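Local coordinates for protein exotoxin A (Pseudomonas aeruginosa, PDB 1IKP) that transfers ADP-ribose from NAD to a target protein in host cells, elongation factor 2 in this toxin family, after binding and entering them, at residues P110-V115 against I132-M137; V42-M47 against N100-I105; V85-T90 against H246-P251. The protein carries 2 engineered substitutions. All blocks are in the same frame, centred on the assembly; numbering follows the deposited sequence.

Contact 1. Residues P110-V115 against I132-M137; sequences PSNIKV and IYTIEM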
# COMPACT_ATOMS: atom_id res chain seq x y z
N PRO A 110 -16.57 2.69 -1.83
CA PRO A 110 -15.82 1.52 -2.25
C PRO A 110 -16.90 0.41 -2.22
O PRO A 110 -17.88 0.53 -1.49
CB PRO A 110 -14.82 1.33 -1.11
CG PRO A 110 -14.57 2.74 -0.65
CD PRO A 110 -15.94 3.35 -0.67
N SER A 111 -16.71 -0.65 -3.00
CA SER A 111 -17.70 -1.72 -3.03
C SER A 111 -17.33 -2.94 -2.19
O SER A 111 -17.71 -4.06 -2.51
CB SER A 111 -17.95 -2.14 -4.49
OG SER A 111 -16.77 -2.47 -5.20
N ASN A 112 -16.60 -2.72 -1.11
CA ASN A 112 -16.18 -3.80 -0.24
C ASN A 112 -16.38 -3.43 1.22
O ASN A 112 -16.67 -2.27 1.55
CB ASN A 112 -14.69 -4.11 -0.48
CG ASN A 112 -13.77 -2.91 -0.25
OD1 ASN A 112 -13.52 -2.50 0.89
ND2 ASN A 112 -13.26 -2.35 -1.35
N ILE A 113 -16.26 -4.44 2.07
CA ILE A 113 -16.28 -4.21 3.51
C ILE A 113 -14.89 -4.55 4.06
O ILE A 113 -14.09 -5.23 3.40
CB ILE A 113 -17.30 -5.09 4.29
CG1 ILE A 113 -16.93 -6.57 4.22
CG2 ILE A 113 -18.69 -4.77 3.86
CD1 ILE A 113 -17.76 -7.42 5.19
N LYS A 114 -14.62 -4.04 5.27
CA LYS A 114 -13.37 -4.39 5.95
C LYS A 114 -13.79 -5.21 7.16
O LYS A 114 -14.86 -4.99 7.72
CB LYS A 114 -12.62 -3.17 6.50
CG LYS A 114 -12.25 -2.13 5.47
CD LYS A 114 -11.46 -2.72 4.31
CE LYS A 114 -10.98 -1.61 3.37
NZ LYS A 114 -10.87 -2.17 2.02
N VAL A 115 -12.95 -6.17 7.52
CA VAL A 115 -13.20 -7.01 8.69
C VAL A 115 -11.90 -7.09 9.49
O VAL A 115 -10.82 -7.25 8.91
CB VAL A 115 -13.63 -8.45 8.27
CG1 VAL A 115 -13.91 -9.31 9.53
CG2 VAL A 115 -14.88 -8.38 7.42
N ILE A 132 -6.25 -6.11 8.58
CA ILE A 132 -7.53 -5.57 8.12
C ILE A 132 -7.81 -6.34 6.82
O ILE A 132 -7.03 -6.27 5.87
CB ILE A 132 -7.43 -4.07 7.86
CG1 ILE A 132 -7.04 -3.37 9.16
CG2 ILE A 132 -8.75 -3.55 7.31
CD1 ILE A 132 -6.74 -1.90 9.02
N TYR A 133 -8.90 -7.09 6.79
CA TYR A 133 -9.26 -7.93 5.65
C TYR A 133 -10.32 -7.27 4.79
O TYR A 133 -11.27 -6.68 5.30
CB TYR A 133 -9.76 -9.30 6.14
CG TYR A 133 -8.74 -10.05 6.97
CD1 TYR A 133 -7.62 -10.65 6.39
CD2 TYR A 133 -8.92 -10.19 8.34
CE1 TYR A 133 -6.71 -11.38 7.16
CE2 TYR A 133 -8.02 -10.90 9.10
CZ TYR A 133 -6.93 -11.50 8.52
OH TYR A 133 -6.07 -12.25 9.28
N THR A 134 -10.15 -7.33 3.47
CA THR A 134 -11.12 -6.72 2.57
C THR A 134 -11.96 -7.78 1.80
O THR A 134 -11.41 -8.68 1.16
CB THR A 134 -10.39 -5.82 1.56
OG1 THR A 134 -9.76 -4.74 2.26
CG2 THR A 134 -11.36 -5.24 0.53
N ILE A 135 -13.28 -7.65 1.85
CA ILE A 135 -14.20 -8.57 1.16
C ILE A 135 -15.13 -7.84 0.21
O ILE A 135 -15.94 -7.03 0.63
CB ILE A 135 -15.01 -9.41 2.18
CG1 ILE A 135 -14.04 -10.22 3.05
CG2 ILE A 135 -15.97 -10.35 1.44
CD1 ILE A 135 -14.71 -11.04 4.15
N GLU A 136 -14.99 -8.16 -1.08
CA GLU A 136 -15.78 -7.54 -2.14
C GLU A 136 -17.26 -7.90 -2.09
O GLU A 136 -17.60 -9.08 -2.13
CB GLU A 136 -15.20 -7.95 -3.49
CG GLU A 136 -15.85 -7.26 -4.67
CD GLU A 136 -15.76 -5.73 -4.59
OE1 GLU A 136 -14.84 -5.22 -3.92
OE2 GLU A 136 -16.59 -5.04 -5.21
N MET A 137 -18.12 -6.90 -2.07
CA MET A 137 -19.56 -7.12 -1.99
C MET A 137 -20.38 -6.62 -3.15
O MET A 137 -21.45 -7.16 -3.46
CB MET A 137 -20.13 -6.51 -0.70
CG MET A 137 -19.52 -7.12 0.57
SD MET A 137 -20.03 -8.86 0.81
CE MET A 137 -20.39 -9.43 -0.81
O HOH W 1 -13.36 -2.92 -4.17

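Contact 2. Residues V42-M47 against N100-I105; sequences VLHYSM and NWLVPI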
# COMPACT_ATOMS: atom_id res chain seq x y z
N VAL A 42 -18.92 5.78 7.33
CA VAL A 42 -18.55 4.40 7.61
C VAL A 42 -19.36 3.88 8.81
O VAL A 42 -19.40 4.52 9.87
CB VAL A 42 -17.07 4.28 7.97
CG1 VAL A 42 -16.74 2.82 8.36
CG2 VAL A 42 -16.19 4.71 6.81
N LEU A 43 -20.03 2.75 8.61
CA LEU A 43 -20.76 2.08 9.67
C LEU A 43 -19.77 1.10 10.28
O LEU A 43 -19.17 0.30 9.55
CB LEU A 43 -21.95 1.29 9.11
CG LEU A 43 -23.12 2.15 8.65
CD1 LEU A 43 -24.05 1.35 7.76
CD2 LEU A 43 -23.86 2.67 9.90
N HIS A 44 -19.58 1.17 11.59
CA HIS A 44 -18.68 0.26 12.28
C HIS A 44 -19.51 -0.66 13.17
O HIS A 44 -20.13 -0.22 14.16
CB HIS A 44 -17.69 1.07 13.14
CG HIS A 44 -16.73 0.24 13.93
ND1 HIS A 44 -15.78 0.78 14.77
CD2 HIS A 44 -16.54 -1.10 13.97
CE1 HIS A 44 -15.05 -0.18 15.29
NE2 HIS A 44 -15.49 -1.33 14.82
N TYR A 45 -19.56 -1.93 12.76
CA TYR A 45 -20.29 -2.98 13.48
C TYR A 45 -19.30 -3.72 14.37
O TYR A 45 -18.23 -4.09 13.91
CB TYR A 45 -20.89 -4.00 12.50
CG TYR A 45 -22.02 -3.47 11.65
CD1 TYR A 45 -23.35 -3.68 12.00
CD2 TYR A 45 -21.75 -2.75 10.48
CE1 TYR A 45 -24.40 -3.21 11.22
CE2 TYR A 45 -22.79 -2.27 9.68
CZ TYR A 45 -24.11 -2.49 10.05
OH TYR A 45 -25.16 -2.02 9.29
N SER A 46 -19.64 -3.96 15.64
CA SER A 46 -18.71 -4.68 16.50
C SER A 46 -19.42 -5.37 17.66
O SER A 46 -20.59 -5.09 17.95
CB SER A 46 -17.65 -3.73 17.05
OG SER A 46 -18.21 -2.80 17.97
N MET A 47 -18.72 -6.31 18.28
CA MET A 47 -19.23 -7.03 19.45
C MET A 47 -18.07 -7.79 20.04
O MET A 47 -17.13 -8.16 19.33
CB MET A 47 -20.35 -8.01 19.08
CG MET A 47 -19.94 -9.13 18.14
SD MET A 47 -21.31 -10.18 17.64
CE MET A 47 -21.99 -9.22 16.27
N ASN A 100 -15.22 -7.19 14.27
CA ASN A 100 -15.47 -5.87 13.69
C ASN A 100 -15.65 -5.89 12.19
O ASN A 100 -14.89 -6.55 11.48
CB ASN A 100 -14.28 -4.92 13.95
CG ASN A 100 -14.00 -4.70 15.42
OD1 ASN A 100 -14.45 -3.71 16.01
ND2 ASN A 100 -13.25 -5.63 16.02
N TRP A 101 -16.66 -5.19 11.69
CA TRP A 101 -16.73 -5.06 10.24
C TRP A 101 -17.18 -3.65 9.90
O TRP A 101 -17.95 -3.02 10.65
CB TRP A 101 -17.56 -6.18 9.55
CG TRP A 101 -19.02 -6.20 9.76
CD1 TRP A 101 -19.97 -5.73 8.90
CD2 TRP A 101 -19.72 -6.79 10.86
NE1 TRP A 101 -21.23 -6.00 9.39
CE2 TRP A 101 -21.10 -6.64 10.60
CE3 TRP A 101 -19.31 -7.42 12.04
CZ2 TRP A 101 -22.09 -7.10 11.48
CZ3 TRP A 101 -20.30 -7.89 12.93
CH2 TRP A 101 -21.68 -7.72 12.63
N LEU A 102 -16.65 -3.13 8.80
CA LEU A 102 -16.93 -1.77 8.35
C LEU A 102 -17.67 -1.79 7.03
O LEU A 102 -17.24 -2.44 6.07
CB LEU A 102 -15.62 -0.98 8.17
CG LEU A 102 -14.59 -1.04 9.29
CD1 LEU A 102 -13.38 -0.21 8.92
CD2 LEU A 102 -15.21 -0.56 10.59
N VAL A 103 -18.79 -1.07 6.99
CA VAL A 103 -19.60 -0.95 5.78
C VAL A 103 -19.60 0.53 5.37
O VAL A 103 -20.08 1.38 6.12
CB VAL A 103 -21.04 -1.44 6.02
CG1 VAL A 103 -21.87 -1.33 4.71
CG2 VAL A 103 -21.01 -2.89 6.52
N PRO A 104 -19.05 0.85 4.19
CA PRO A 104 -19.03 2.25 3.76
C PRO A 104 -20.38 2.64 3.21
O PRO A 104 -21.13 1.79 2.72
CB PRO A 104 -17.91 2.28 2.72
CG PRO A 104 -18.09 0.95 2.03
CD PRO A 104 -18.39 -0.01 3.19
N ILE A 105 -20.71 3.93 3.33
CA ILE A 105 -21.97 4.43 2.81
C ILE A 105 -21.67 5.71 2.03
O ILE A 105 -20.70 6.42 2.30
CB ILE A 105 -23.02 4.69 3.95
CG1 ILE A 105 -22.46 5.65 5.00
CG2 ILE A 105 -23.46 3.37 4.57
CD1 ILE A 105 -23.46 5.97 6.11

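Contact 3. Residues V85-T90 against H246-P251; sequences VRYSYT and HRLHFP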
# COMPACT_ATOMS: atom_id res chain seq x y z
N VAL A 85 -14.11 -15.02 -1.29
CA VAL A 85 -12.93 -14.34 -0.73
C VAL A 85 -12.68 -15.06 0.61
O VAL A 85 -13.62 -15.26 1.38
CB VAL A 85 -13.20 -12.85 -0.49
CG1 VAL A 85 -11.92 -12.18 -0.03
CG2 VAL A 85 -13.67 -12.19 -1.81
N ARG A 86 -11.44 -15.47 0.85
CA ARG A 86 -11.12 -16.24 2.05
C ARG A 86 -9.85 -15.78 2.75
O ARG A 86 -8.84 -15.52 2.11
CB ARG A 86 -10.92 -17.72 1.68
CG ARG A 86 -12.15 -18.43 1.15
CD ARG A 86 -11.93 -19.95 1.24
NE ARG A 86 -13.18 -20.69 1.06
CZ ARG A 86 -13.55 -21.28 -0.07
NH1 ARG A 86 -12.78 -21.23 -1.15
NH2 ARG A 86 -14.71 -21.93 -0.11
N TYR A 87 -9.91 -15.75 4.08
CA TYR A 87 -8.77 -15.38 4.91
C TYR A 87 -8.76 -16.25 6.16
O TYR A 87 -9.78 -16.85 6.53
CB TYR A 87 -8.85 -13.92 5.39
CG TYR A 87 -8.94 -12.90 4.31
CD1 TYR A 87 -10.14 -12.26 4.02
CD2 TYR A 87 -7.80 -12.56 3.57
CE1 TYR A 87 -10.22 -11.31 3.00
CE2 TYR A 87 -7.86 -11.60 2.56
CZ TYR A 87 -9.07 -11.00 2.28
OH TYR A 87 -9.15 -10.07 1.25
N SER A 88 -7.61 -16.33 6.81
CA SER A 88 -7.49 -17.06 8.06
C SER A 88 -6.54 -16.31 8.99
O SER A 88 -5.39 -16.04 8.63
CB SER A 88 -6.98 -18.48 7.85
OG SER A 88 -7.01 -19.18 9.11
N TYR A 89 -7.04 -15.99 10.18
CA TYR A 89 -6.24 -15.29 11.20
C TYR A 89 -5.88 -16.28 12.29
O TYR A 89 -6.76 -16.93 12.87
CB TYR A 89 -7.06 -14.16 11.82
CG TYR A 89 -6.39 -13.52 13.02
CD1 TYR A 89 -5.15 -12.90 12.89
CD2 TYR A 89 -6.98 -13.53 14.27
CE1 TYR A 89 -4.51 -12.31 14.00
CE2 TYR A 89 -6.36 -12.95 15.37
CZ TYR A 89 -5.12 -12.34 15.22
OH TYR A 89 -4.47 -11.79 16.31
N THR A 90 -4.59 -16.41 12.58
CA THR A 90 -4.15 -17.31 13.64
C THR A 90 -4.20 -16.57 14.98
O THR A 90 -3.60 -15.49 15.13
CB THR A 90 -2.72 -17.78 13.39
OG1 THR A 90 -2.68 -18.53 12.18
CG2 THR A 90 -2.22 -18.65 14.53
N HIS A 246 -2.83 -4.83 6.09
CA HIS A 246 -4.03 -5.17 5.34
C HIS A 246 -3.69 -6.48 4.61
O HIS A 246 -2.52 -6.80 4.39
CB HIS A 246 -4.34 -4.14 4.26
CG HIS A 246 -5.16 -2.97 4.71
ND1 HIS A 246 -4.62 -1.88 5.37
CD2 HIS A 246 -6.47 -2.69 4.53
CE1 HIS A 246 -5.57 -0.98 5.57
NE2 HIS A 246 -6.70 -1.45 5.07
N ARG A 247 -4.71 -7.25 4.25
CA ARG A 247 -4.51 -8.45 3.43
C ARG A 247 -5.67 -8.51 2.45
O ARG A 247 -6.84 -8.27 2.82
CB ARG A 247 -4.44 -9.73 4.28
CG ARG A 247 -4.05 -10.97 3.45
CD ARG A 247 -3.37 -12.05 4.30
NE ARG A 247 -2.96 -13.20 3.51
CZ ARG A 247 -1.86 -13.93 3.71
NH1 ARG A 247 -1.00 -13.65 4.69
NH2 ARG A 247 -1.63 -14.97 2.93
N LEU A 248 -5.35 -8.76 1.18
CA LEU A 248 -6.35 -8.83 0.12
C LEU A 248 -6.12 -10.11 -0.67
O LEU A 248 -5.04 -10.34 -1.22
CB LEU A 248 -6.21 -7.62 -0.82
CG LEU A 248 -7.21 -7.58 -1.99
CD1 LEU A 248 -8.63 -7.60 -1.50
CD2 LEU A 248 -6.94 -6.32 -2.82
N HIS A 249 -7.15 -10.93 -0.71
CA HIS A 249 -7.14 -12.20 -1.42
C HIS A 249 -7.79 -11.97 -2.78
O HIS A 249 -8.81 -11.29 -2.86
CB HIS A 249 -7.93 -13.22 -0.59
CG HIS A 249 -8.30 -14.48 -1.32
ND1 HIS A 249 -7.38 -15.27 -1.98
CD2 HIS A 249 -9.49 -15.11 -1.43
CE1 HIS A 249 -8.00 -16.33 -2.47
NE2 HIS A 249 -9.28 -16.26 -2.15
N PHE A 250 -7.17 -12.51 -3.84
CA PHE A 250 -7.66 -12.42 -5.22
C PHE A 250 -8.19 -13.82 -5.59
O PHE A 250 -7.44 -14.67 -6.05
CB PHE A 250 -6.51 -12.02 -6.15
CG PHE A 250 -6.10 -10.58 -6.03
CD1 PHE A 250 -6.41 -9.67 -7.04
CD2 PHE A 250 -5.40 -10.12 -4.92
CE1 PHE A 250 -6.04 -8.33 -6.95
CE2 PHE A 250 -5.02 -8.77 -4.81
CZ PHE A 250 -5.34 -7.87 -5.84
N PRO A 251 -9.49 -14.06 -5.41
CA PRO A 251 -10.05 -15.38 -5.73
C PRO A 251 -9.84 -15.88 -7.15
O PRO A 251 -9.72 -17.09 -7.35
CB PRO A 251 -11.54 -15.21 -5.39
CG PRO A 251 -11.55 -14.14 -4.40
CD PRO A 251 -10.54 -13.16 -4.90

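Contact 1. Residues P110-V115 against I132-M137
Asn112 pairs with Glu136 and Lys114 with Thr134 on one face of a beta hairpin, the antiparallel strands 112-120 and 126-136 of the receptor-binding domain's jelly-roll-like sandwich. The backbone is closed by reciprocal bonds between Ile113 and Ile135 and between Val115 and Tyr133; Met137 N adds one more to Ser111 O, 2.9 Å.

The polar side chains on the Asn112 face are satisfied by one another, a water and residues from outside. Lys114, bent at chi2 (-54°), brings NZ alongside Thr134 to give OG1 a hydrogen bond of 2.8 Å; the same NZ reaches Asn112 OD1 at 2.9 Å from above the amide plane rather than on a lone pair. Glu270 completes this buried ammonium with a salt bridge and also accepts from Asn112 ND2, while Trp190 NE1 donates to Asn112 OD1. The amide is thus gripped at both ends, and its planar group lies against Thr134 CG2, 3.4 Å from Asn112 CG. A water takes a hydrogen from Asn112 ND2 and donates to Glu136 OE1 at 2.7 Å. The other carboxylate oxygen, Glu136 OE2, receives His275 N and, on its syn lone pair, Ser111 OG at 2.6 Å.

Contact 2. Residues V42-M47 against N100-I105
Trp101 and Tyr45 face each other as a hydrogen-bonded antiparallel pair, and the two residues lose the most surface where strands 40-49 and 97-106 lie together. The Tyr45 CB methylene sits over the middle of the indole, 3.4 Å from the centroid of the Trp101 six-membered ring, a close CH-pi contact. Beyond it the phenol continues beside the pyrrole end in a strongly displaced pair: the Tyr45 ring and the five-membered ring of Trp101 are only 3° from parallel, with little ring-on-ring cover, and Trp101 NE1 lies over the phenol face. Trp101 gets into this position by turning CG between its own backbone N and carbonyl carbon (chi1 69°), which swings the indole across toward the neighbouring strand. Met47 CE meets the far rim of the indole in its plane, 3.9 Å from Trp101 CH2, while Val103 CG2 touches Tyr45 CE2 at 3.7 Å.

Leu43, third in buried surface, carries the apolar row onward: its CD1 packs on Ile105 CG2 at 3.8 Å, and its backbone bonds reciprocally with Val103. The opposite face is mixed. His44 NE2 donates to a lone pair of Asn100 OD1, 2.9 Å away and close to the imidazole plane; Ser98 OG and Phe116 O bond to Asn100 ND2, so both ends of that amide are held. Leu102 CD2 fills in against His44 CD2, 3.7 Å away.

Strand 164-176 flanks strand 40-49 on its other edge and strand 112-120 flanks strand 97-106, which makes this pair an interior seam in the antiparallel part of a mixed sheet with one apolar, aromatic-rich face, as expected of the jelly-roll-like sandwich in a domain of the concanavalin clan.

Contact 3. Residues V85-T90 against H246-P251
Tyr87 reaches from strand 85-90 to the chain leaving strand 245-248, its ring the main bridge between them. With CG anti to the carbonyl carbon (chi1 -57°), CB, itself not in close contact, sends the ring across the gap. Along one side, CD2 meets the aliphatic part of Arg247, 4.1 Å from its CG, and CE2 touches His249 CB at 3.5 Å. CE2 and CZ lie against the backbone from Arg247 O to His249 N, 3.4 Å and 3.6 Å from that nitrogen. At the tip, Tyr87 OH accepts a hydrogen bond from His249 N, 2.9 Å long with an N-H...O angle of 160°, and lies 3.3 Å from Leu248 CA.

Farther along, the His249 ring sets its edge against Val85, CD2 to CA 3.6 Å, and Val85 CG2 rests on Pro251 CG at 3.9 Å. An edge strand of one sheet meets the end of an inner strand of another, and the loop after it, without a backbone ladder.

Salt bridges take the guanidinium charges elsewhere, Arg247 to Asp366 and Asp387, Arg86 to Glu76. Besides packing, the segments share one hydrogen bond, whose hydroxyl is also bonded to Thr134 O, consistent with holding the chain in place there.

Contacts 1 and 2 are buried strand pairings in one sheet: strands 97-106 and 112-120 are neighbours, joined by a probable hydrogen bond between Lys114 O and Leu102 N, so the two ladders continue one another. Contact 3 is only partly buried and ties the edge of the six-stranded sheet to this larger one. It meets contact 1 where strands 126-136 and 245-248 run side by side, and Tyr133 packs on Tyr87. The chemistry follows position: a dense polar network on one face in contact 1, chiefly aromatic and aliphatic packing in contact 2, and a single side-chain-to-backbone bond in contact 3, which stands clear of contact 2.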